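PDB 6HQZ: AvrRpt2, which is a type III effector of the fire-blight pathogen Erwinia amylovora and probably acts as a papain-like cysteine protease of family C70. Local coordinates for residues Q53-V58 with L67-L72; N85-H90 with S107-I112; G102-S107 with R140-V145. All blocks are in the same frame, centred on the assembly; numbering follows the deposited sequence.

Interaction 1: Q53-V58 with L67-L72; sequences QQREDV and LAEVSL
R55 and E69 meet end-on from opposite directions, and their two flat groups lie almost in one plane, the guanidinium and carboxylate being turned only 13° against each other. Each oxygen takes its own nitrogen: R55 NH1 donates to E69 OE1 at 2.8 Å, and R55 NH2 donates to E69 OE2, likewise at 2.8 Å. Both N-H...O angles are 170° or more, and both oxygens accept through the syn lone pair, the side that faces the other oxygen. This is the geometry of a two-pronged salt bridge, in which the paired bonds resist rotation of either group out of the shared plane.

R55 leaves the helix with CG anti to its backbone N (chi1 -179°) and then bends at chi2, which carries the guanidinium across to the strand. The bond from CA to CB of E69 points at the helix, and beyond CG the chain stays extended. The second shell is H147, whose ND1 is hydrogen-bonded to R55 NH1 and which also touches the E69 side chain; NH1 thus has two partners, a further restraint on the guanidinium.

With neither residue fully buried, the pair lies at the surface. It ties helix 49-65 to strand 67-69, the outermost strand at one end of the antiparallel sheet in this papain-like protease fold, by a bidentate end-on arginine-carboxylate salt bridge.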
loop_
_atom_site.group_PDB
_atom_site.type_symbol
_atom_site.label_atom_id
_atom_site.label_comp_id
_atom_site.label_asym_id
_atom_site.label_seq_id
_atom_site.Cartn_x
_atom_site.Cartn_y
_atom_site.Cartn_z
ATOM N N GLN A 53 31.053 6.640 10.191
ATOM C CA GLN A 53 31.671 5.457 9.590
ATOM C C GLN A 53 30.664 4.416 9.281
ATOM O O GLN A 53 30.698 3.892 8.179
ATOM C CB GLN A 53 32.717 4.767 10.506
ATOM C CG GLN A 53 33.216 3.408 9.927
ATOM C CD GLN A 53 34.448 2.786 10.595
ATOM O OE1 GLN A 53 35.301 3.476 11.154
ATOM N NE2 GLN A 53 34.554 1.464 10.492
ATOM N N GLN A 54 29.852 4.031 10.285
ATOM C CA GLN A 54 28.863 2.987 10.099
ATOM C C GLN A 54 27.816 3.496 9.095
ATOM O O GLN A 54 27.302 2.695 8.332
ATOM C CB GLN A 54 28.201 2.484 11.424
ATOM C CG GLN A 54 28.875 1.263 12.094
ATOM C CD GLN A 54 28.578 -0.115 11.439
ATOM O OE1 GLN A 54 29.145 -0.467 10.377
ATOM N NE2 GLN A 54 27.764 -0.931 12.114
ATOM N N ARG A 55 27.551 4.811 9.068
ATOM C CA ARG A 55 26.694 5.396 8.024
ATOM C C ARG A 55 27.280 5.200 6.619
ATOM O O ARG A 55 26.551 4.855 5.695
ATOM C CB ARG A 55 26.413 6.906 8.255
ATOM C CG ARG A 55 25.496 7.587 7.198
ATOM C CD ARG A 55 24.147 6.850 7.044
ATOM N NE ARG A 55 23.287 7.486 6.047
ATOM C CZ ARG A 55 22.134 6.994 5.600
ATOM N NH1 ARG A 55 21.682 5.818 6.016
ATOM N NH2 ARG A 55 21.434 7.670 4.690
ATOM N N GLU A 56 28.585 5.412 6.474
ATOM C CA GLU A 56 29.285 5.153 5.192
ATOM C C GLU A 56 29.246 3.667 4.791
ATOM O O GLU A 56 28.923 3.339 3.647
ATOM C CB GLU A 56 30.746 5.617 5.232
ATOM C CG GLU A 56 31.460 5.431 3.887
ATOM C CD GLU A 56 32.657 6.336 3.678
ATOM O OE1 GLU A 56 33.458 6.532 4.618
ATOM O OE2 GLU A 56 32.824 6.825 2.538
ATOM N N ASP A 57 29.582 2.796 5.744
ATOM C CA ASP A 57 29.547 1.338 5.558
ATOM C C ASP A 57 28.192 0.825 5.106
ATOM O O ASP A 57 28.081 0.040 4.178
ATOM C CB ASP A 57 29.908 0.605 6.854
ATOM C CG ASP A 57 31.359 0.715 7.206
ATOM O OD1 ASP A 57 32.189 1.104 6.352
ATOM O OD2 ASP A 57 31.687 0.402 8.381
ATOM N N VAL A 58 27.152 1.281 5.758
ATOM C CA VAL A 58 25.814 0.871 5.378
ATOM C C VAL A 58 25.338 1.401 4.020
ATOM O O VAL A 58 24.638 0.697 3.310
ATOM C CB VAL A 58 24.807 1.276 6.451
ATOM C CG1 VAL A 58 23.396 0.863 6.075
ATOM C CG2 VAL A 58 25.173 0.576 7.743
ATOM N N LEU A 67 19.540 -2.455 -1.825
ATOM C CA LEU A 67 18.647 -2.161 -0.717
ATOM C C LEU A 67 18.498 -0.639 -0.670
ATOM O O LEU A 67 19.350 0.100 -1.163
ATOM C CB LEU A 67 19.221 -2.691 0.579
ATOM C CG LEU A 67 19.452 -4.192 0.799
ATOM C CD1 LEU A 67 20.218 -4.332 2.107
ATOM C CD2 LEU A 67 18.149 -4.959 0.967
ATOM N N ALA A 68 17.370 -0.192 -0.157
ATOM C CA ALA A 68 17.079 1.201 0.059
ATOM C C ALA A 68 16.346 1.419 1.373
ATOM O O ALA A 68 15.749 0.496 1.946
ATOM C CB ALA A 68 16.228 1.748 -1.071
ATOM N N GLU A 69 16.387 2.669 1.807
ATOM C CA GLU A 69 15.824 3.047 3.104
ATOM C C GLU A 69 14.594 3.888 2.972
ATOM O O GLU A 69 14.432 4.646 2.021
ATOM C CB GLU A 69 16.842 3.776 3.958
ATOM C CG GLU A 69 17.298 5.151 3.456
ATOM C CD GLU A 69 18.623 5.615 4.055
ATOM O OE1 GLU A 69 19.357 4.833 4.737
ATOM O OE2 GLU A 69 18.924 6.791 3.885
ATOM N N VAL A 70 13.744 3.748 3.944
ATOM C CA VAL A 70 12.522 4.529 4.039
ATOM C C VAL A 70 12.833 5.886 4.672
ATOM O O VAL A 70 13.468 5.921 5.726
ATOM C CB VAL A 70 11.550 3.804 4.979
ATOM C CG1 VAL A 70 10.298 4.673 5.188
ATOM C CG2 VAL A 70 11.183 2.423 4.461
ATOM N N SER A 71 12.363 6.985 4.074
ATOM C CA SER A 71 12.497 8.310 4.642
ATOM C C SER A 71 11.674 8.410 5.871
ATOM O O SER A 71 10.445 8.271 5.825
ATOM C CB SER A 71 12.002 9.398 3.694
ATOM O OG SER A 71 12.869 9.429 2.615
ATOM N N LEU A 72 12.357 8.628 6.983
ATOM C CA LEU A 72 11.721 8.685 8.267
ATOM C C LEU A 72 10.988 9.976 8.523
ATOM O O LEU A 72 11.521 11.058 8.294
ATOM C CB LEU A 72 12.759 8.466 9.374
ATOM C CG LEU A 72 13.444 7.094 9.266
ATOM C CD1 LEU A 72 14.470 6.970 10.392
ATOM C CD2 LEU A 72 12.468 5.917 9.358
#

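Interaction 2: N85-H90 with S107-I112; sequences NLLCRH and SVLTGI
L87 and L109 are brought together by different first torsions: L87 CG stands anti to its carbonyl carbon (chi1 -69°), whereas L109 CG stands anti to its backbone N (chi1 -175°), and the two side chains cross at about a right angle. Their meeting place is beside a classic beta bulge, formed where T110 and G111 of strand 104-113 both face I120 of the adjacent strand. The helix 85-90 axis passes 8.6 Å from that of strand 107-112, their directions being 120° apart, in a helix-on-sheet packing of the papain-like fold.

L87 carries the contact on the helix side, and both its methyls touch L109. CD2 makes the nearer approach, reaching L109 CG at 3.8 Å and also resting on the L109 carbonyl oxygen, 3.4 Å from CD2. CD1 reaches the bulge as well, 3.6 Å from G111 CA, on the side a CB would not occupy, and it meets I112 CG1 at 4.2 Å. F3 and I93 pack on L87 too, and all the touching residues are buried.

Another part of the helix serves the dimer: C88 SG forms a disulfide with C88 of the second subunit. One turn of helix links N85 and R89, whose side-on grip is uneven: R89 NE lies 2.6 Å from N85 OD1, above the carbonyl plane, while R89 NH2 reaches the same OD1 at 3.0 Å, in that plane and on a lone pair.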
loop_
_atom_site.group_PDB
_atom_site.type_symbol
_atom_site.label_atom_id
_atom_site.label_comp_id
_atom_site.label_asym_id
_atom_site.label_seq_id
_atom_site.Cartn_x
_atom_site.Cartn_y
_atom_site.Cartn_z
ATOM N N ASN A 85 0.892 1.422 3.583
ATOM C CA ASN A 85 1.248 2.001 2.317
ATOM C C ASN A 85 2.702 1.617 1.976
ATOM O O ASN A 85 2.963 1.181 0.872
ATOM C CB ASN A 85 1.037 3.509 2.428
ATOM C CG ASN A 85 1.423 4.275 1.192
ATOM O OD1 ASN A 85 1.363 3.779 0.052
ATOM N ND2 ASN A 85 1.758 5.559 1.411
ATOM N N LEU A 86 3.631 1.771 2.932
ATOM C CA LEU A 86 5.043 1.455 2.700
ATOM C C LEU A 86 5.284 -0.003 2.305
ATOM O O LEU A 86 6.028 -0.277 1.360
ATOM C CB LEU A 86 5.906 1.818 3.925
ATOM C CG LEU A 86 6.152 3.338 4.058
ATOM C CD1 LEU A 86 6.809 3.698 5.392
ATOM C CD2 LEU A 86 7.006 3.871 2.908
ATOM N N LEU A 87 4.654 -0.924 3.024
ATOM C CA LEU A 87 4.741 -2.377 2.692
ATOM C C LEU A 87 4.151 -2.726 1.320
ATOM O O LEU A 87 4.672 -3.555 0.559
ATOM C CB LEU A 87 3.992 -3.162 3.765
ATOM C CG LEU A 87 4.616 -3.190 5.151
ATOM C CD1 LEU A 87 3.627 -3.592 6.218
ATOM C CD2 LEU A 87 5.805 -4.099 5.132
ATOM N N CYS A 88 3.066 -2.058 1.004
ATOM C CA CYS A 88 2.415 -2.174 -0.323
ATOM C C CYS A 88 3.341 -1.739 -1.481
ATOM O O CYS A 88 3.383 -2.399 -2.511
ATOM C CB CYS A 88 1.130 -1.356 -0.313
ATOM S SG CYS A 88 0.126 -1.517 -1.813
ATOM N N ARG A 89 4.167 -0.703 -1.268
ATOM C CA ARG A 89 5.075 -0.231 -2.314
ATOM C C ARG A 89 6.330 -1.027 -2.444
ATOM O O ARG A 89 6.769 -1.317 -3.550
ATOM C CB ARG A 89 5.479 1.205 -2.069
ATOM C CG ARG A 89 4.337 2.154 -2.226
ATOM C CD ARG A 89 4.671 3.469 -1.576
ATOM N NE ARG A 89 3.443 4.230 -1.442
ATOM C CZ ARG A 89 3.240 5.436 -1.931
ATOM N NH1 ARG A 89 4.202 6.077 -2.597
ATOM N NH2 ARG A 89 2.050 6.013 -1.757
ATOM N N HIS A 90 6.923 -1.369 -1.282
ATOM C CA HIS A 90 8.303 -1.817 -1.199
ATOM C C HIS A 90 8.480 -3.256 -0.782
ATOM O O HIS A 90 9.544 -3.808 -0.999
ATOM C CB HIS A 90 9.033 -0.928 -0.180
ATOM C CG HIS A 90 8.948 0.519 -0.540
ATOM N ND1 HIS A 90 8.364 1.460 0.282
ATOM C CD2 HIS A 90 9.290 1.159 -1.680
ATOM C CE1 HIS A 90 8.404 2.636 -0.323
ATOM N NE2 HIS A 90 8.967 2.481 -1.510
ATOM N N SER A 107 14.405 -7.033 12.705
ATOM C CA SER A 107 13.239 -7.849 12.428
ATOM C C SER A 107 12.675 -7.444 11.119
ATOM O O SER A 107 13.086 -6.426 10.542
ATOM C CB SER A 107 12.198 -7.679 13.522
ATOM O OG SER A 107 12.667 -8.198 14.765
ATOM N N VAL A 108 11.740 -8.226 10.610
ATOM C CA VAL A 108 11.133 -7.938 9.323
ATOM C C VAL A 108 9.688 -7.660 9.421
ATOM O O VAL A 108 8.926 -8.539 9.831
ATOM C CB VAL A 108 11.340 -9.121 8.323
ATOM C CG1 VAL A 108 10.626 -8.747 6.996
ATOM C CG2 VAL A 108 12.829 -9.372 8.085
ATOM N N LEU A 109 9.318 -6.420 9.060
ATOM C CA LEU A 109 7.943 -5.949 9.018
ATOM C C LEU A 109 7.255 -6.577 7.826
ATOM O O LEU A 109 7.765 -6.456 6.693
ATOM C CB LEU A 109 7.864 -4.446 8.845
ATOM C CG LEU A 109 6.454 -3.859 8.905
ATOM C CD1 LEU A 109 5.721 -4.101 10.245
ATOM C CD2 LEU A 109 6.628 -2.392 8.576
ATOM N N THR A 110 6.122 -7.198 8.077
ATOM C CA THR A 110 5.343 -7.881 6.979
ATOM C C THR A 110 3.891 -7.416 6.765
ATOM O O THR A 110 3.303 -7.689 5.695
ATOM C CB THR A 110 5.294 -9.398 7.174
ATOM O OG1 THR A 110 4.455 -9.713 8.325
ATOM C CG2 THR A 110 6.726 -9.944 7.284
ATOM N N GLY A 111 3.255 -6.890 7.811
ATOM C CA GLY A 111 1.924 -6.431 7.712
ATOM C C GLY A 111 1.485 -5.592 8.875
ATOM O O GLY A 111 2.247 -5.352 9.793
ATOM N N ILE A 112 0.236 -5.160 8.836
ATOM C CA ILE A 112 -0.378 -4.307 9.900
ATOM C C ILE A 112 -1.673 -4.938 10.292
ATOM O O ILE A 112 -2.494 -5.335 9.419
ATOM C CB ILE A 112 -0.652 -2.872 9.394
ATOM C CG1 ILE A 112 0.658 -2.220 8.917
ATOM C CG2 ILE A 112 -1.336 -2.000 10.461
ATOM C CD1 ILE A 112 1.747 -2.080 9.994
#

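Interaction 3: G102-S107 with R140-V145; sequences GSWHMS and RLAWRV
W104 and A142 make the apolar part of this contact. The six-membered ring of W104 does the touching: its CZ3 lies 3.6 Å from A142 CB and 3.8 Å from A142 CA, the methyl approaching the ring obliquely. W104 CG is anti to the carbonyl carbon (chi1 -72°); the bond from CA to CB of W104 points neither at the loop nor away from it, and the far end of the ring closes the distance. A142 does point its CB at the strand.

A looser approach to backbone accompanies this, since W104 CZ3 also comes to 4.1 Å from the R140 carbonyl oxygen, again obliquely. The backbone that presents the methyl is tightly folded. A142 is the centre of an inverse gamma turn and the first residue of a type I beta turn, closed by V145 N bonding to A142 O at 3.1 Å.

The polar bonds run within the segments or outward. S103 OG and H105 NE2 are 2.7 Å apart and hydrogen-bonded, while R140 NH1 bonds to Q98 O.

Strand 93-98 links the two sides: its W97 and F95 pair with H105 and S107, while its Q98 and G96 form backbone bonds with R140 and A142. The 140-145 loop follows helix 134-140, and Y44 of helix 40-45 packs on both W104 and A142.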
loop_
_atom_site.group_PDB
_atom_site.type_symbol
_atom_site.label_atom_id
_atom_site.label_comp_id
_atom_site.label_asym_id
_atom_site.label_seq_id
_atom_site.Cartn_x
_atom_site.Cartn_y
_atom_site.Cartn_z
ATOM N N GLY A 102 17.430 -3.550 26.497
ATOM C CA GLY A 102 18.495 -2.584 26.143
ATOM C C GLY A 102 19.282 -2.891 24.854
ATOM O O GLY A 102 19.905 -2.018 24.236
ATOM N N SER A 103 19.188 -4.117 24.407
ATOM C CA SER A 103 19.856 -4.523 23.179
ATOM C C SER A 103 19.088 -4.171 21.904
ATOM O O SER A 103 17.873 -3.979 21.889
ATOM C CB SER A 103 20.145 -6.012 23.252
ATOM O OG SER A 103 18.921 -6.633 23.367
ATOM N N TRP A 104 19.844 -4.064 20.835
ATOM C CA TRP A 104 19.319 -3.731 19.549
ATOM C C TRP A 104 19.120 -5.046 18.767
ATOM O O TRP A 104 19.891 -6.000 18.916
ATOM C CB TRP A 104 20.243 -2.786 18.778
ATOM C CG TRP A 104 20.234 -1.408 19.366
ATOM C CD1 TRP A 104 20.999 -0.989 20.423
ATOM C CD2 TRP A 104 19.361 -0.355 19.063
ATOM N NE1 TRP A 104 20.686 0.312 20.748
ATOM C CE2 TRP A 104 19.686 0.722 19.914
ATOM C CE3 TRP A 104 18.326 -0.189 18.125
ATOM C CZ2 TRP A 104 19.024 1.947 19.854
ATOM C CZ3 TRP A 104 17.659 0.991 18.104
ATOM C CH2 TRP A 104 18.032 2.063 18.954
ATOM N N HIS A 105 18.117 -5.041 17.942
ATOM C CA HIS A 105 17.711 -6.203 17.133
ATOM C C HIS A 105 17.218 -5.784 15.756
ATOM O O HIS A 105 16.779 -4.648 15.562
ATOM C CB HIS A 105 16.586 -6.985 17.883
ATOM C CG HIS A 105 17.047 -7.534 19.171
ATOM N ND1 HIS A 105 17.552 -8.801 19.288
ATOM C CD2 HIS A 105 17.239 -6.937 20.373
ATOM C CE1 HIS A 105 17.926 -9.008 20.534
ATOM N NE2 HIS A 105 17.772 -7.884 21.210
ATOM N N MET A 106 17.182 -6.741 14.826
ATOM C CA MET A 106 16.615 -6.533 13.543
ATOM C C MET A 106 15.499 -7.513 13.320
ATOM O O MET A 106 15.646 -8.681 13.702
ATOM C CB MET A 106 17.665 -6.741 12.484
ATOM C CG MET A 106 18.700 -5.679 12.358
ATOM S SD MET A 106 19.887 -6.194 11.120
ATOM C CE MET A 106 18.832 -6.110 9.678
ATOM N N SER A 107 14.405 -7.033 12.705
ATOM C CA SER A 107 13.239 -7.849 12.428
ATOM C C SER A 107 12.675 -7.444 11.119
ATOM O O SER A 107 13.086 -6.426 10.542
ATOM C CB SER A 107 12.198 -7.679 13.522
ATOM O OG SER A 107 12.667 -8.198 14.765
ATOM N N ARG A 140 10.427 2.392 19.833
ATOM C CA ARG A 140 11.683 1.606 19.863
ATOM C C ARG A 140 12.428 1.542 18.575
ATOM O O ARG A 140 13.557 1.110 18.573
ATOM C CB ARG A 140 11.359 0.197 20.343
ATOM C CG ARG A 140 10.720 0.211 21.715
ATOM C CD ARG A 140 10.439 -1.173 22.238
ATOM N NE ARG A 140 10.071 -1.053 23.649
ATOM C CZ ARG A 140 10.951 -0.776 24.611
ATOM N NH1 ARG A 140 12.268 -0.666 24.333
ATOM N NH2 ARG A 140 10.528 -0.606 25.851
ATOM N N LEU A 141 11.850 2.051 17.489
ATOM C CA LEU A 141 12.537 2.097 16.220
ATOM C C LEU A 141 13.803 2.919 16.299
ATOM O O LEU A 141 13.894 3.882 17.113
ATOM C CB LEU A 141 11.623 2.726 15.134
ATOM C CG LEU A 141 12.157 2.758 13.718
ATOM C CD1 LEU A 141 12.359 1.385 13.078
ATOM C CD2 LEU A 141 11.188 3.572 12.857
ATOM N N ALA A 142 14.794 2.517 15.522
ATOM C CA ALA A 142 16.070 3.245 15.467
ATOM C C ALA A 142 16.024 4.624 14.773
ATOM O O ALA A 142 16.779 4.858 13.886
ATOM C CB ALA A 142 17.115 2.368 14.801
ATOM N N TRP A 143 15.257 5.539 15.322
ATOM C CA TRP A 143 15.035 6.874 14.750
ATOM C C TRP A 143 16.295 7.668 14.528
ATOM O O TRP A 143 16.332 8.510 13.662
ATOM C CB TRP A 143 14.108 7.665 15.644
ATOM C CG TRP A 143 12.773 7.130 15.694
ATOM C CD1 TRP A 143 12.223 6.438 16.692
ATOM C CD2 TRP A 143 11.792 7.225 14.674
ATOM N NE1 TRP A 143 10.936 6.106 16.388
ATOM C CE2 TRP A 143 10.648 6.558 15.139
ATOM C CE3 TRP A 143 11.760 7.832 13.418
ATOM C CZ2 TRP A 143 9.460 6.459 14.378
ATOM C CZ3 TRP A 143 10.558 7.782 12.671
ATOM C CH2 TRP A 143 9.442 7.071 13.151
ATOM N N ARG A 144 17.350 7.373 15.270
ATOM C CA ARG A 144 18.571 8.130 15.205
ATOM C C ARG A 144 19.306 7.985 13.895
ATOM O O ARG A 144 20.130 8.865 13.543
ATOM C CB ARG A 144 19.534 7.805 16.365
ATOM C CG ARG A 144 20.823 8.574 16.344
ATOM C CD ARG A 144 21.655 8.279 17.576
ATOM N NE ARG A 144 22.266 9.493 18.025
ATOM C CZ ARG A 144 22.870 9.608 19.200
ATOM N NH1 ARG A 144 22.948 8.557 20.036
ATOM N NH2 ARG A 144 23.386 10.774 19.538
ATOM N N VAL A 145 19.023 6.932 13.156
ATOM C CA VAL A 145 19.785 6.673 11.917
ATOM C C VAL A 145 18.834 6.640 10.739
ATOM O O VAL A 145 17.698 6.138 10.877
ATOM C CB VAL A 145 20.631 5.383 11.955
ATOM C CG1 VAL A 145 21.729 5.537 13.014
ATOM C CG2 VAL A 145 19.802 4.128 12.196
#

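In the fold
The three contacts differ in burial and chemistry. Interaction 1 is a charged surface contact; interaction 2 is wholly buried and apolar across its segments; interaction 3 is partly buried and joins an aromatic ring to a methyl. Interactions 2 and 3 share strand 104-113, overlapping at S107, but lie on opposite sides of the chain's centre, about 17 Å apart between centres, and do not otherwise touch. Interaction 1 reaches the same sheet at one of its two outermost strands, 67-69, and touches both others: V70 CG1 packs on L86 CD1 at 3.6 Å, and L72 CD1 lies 3.4 Å from V145 O. The 67-72 segment thus abuts the helix of interaction 2 and the loop of interaction 3.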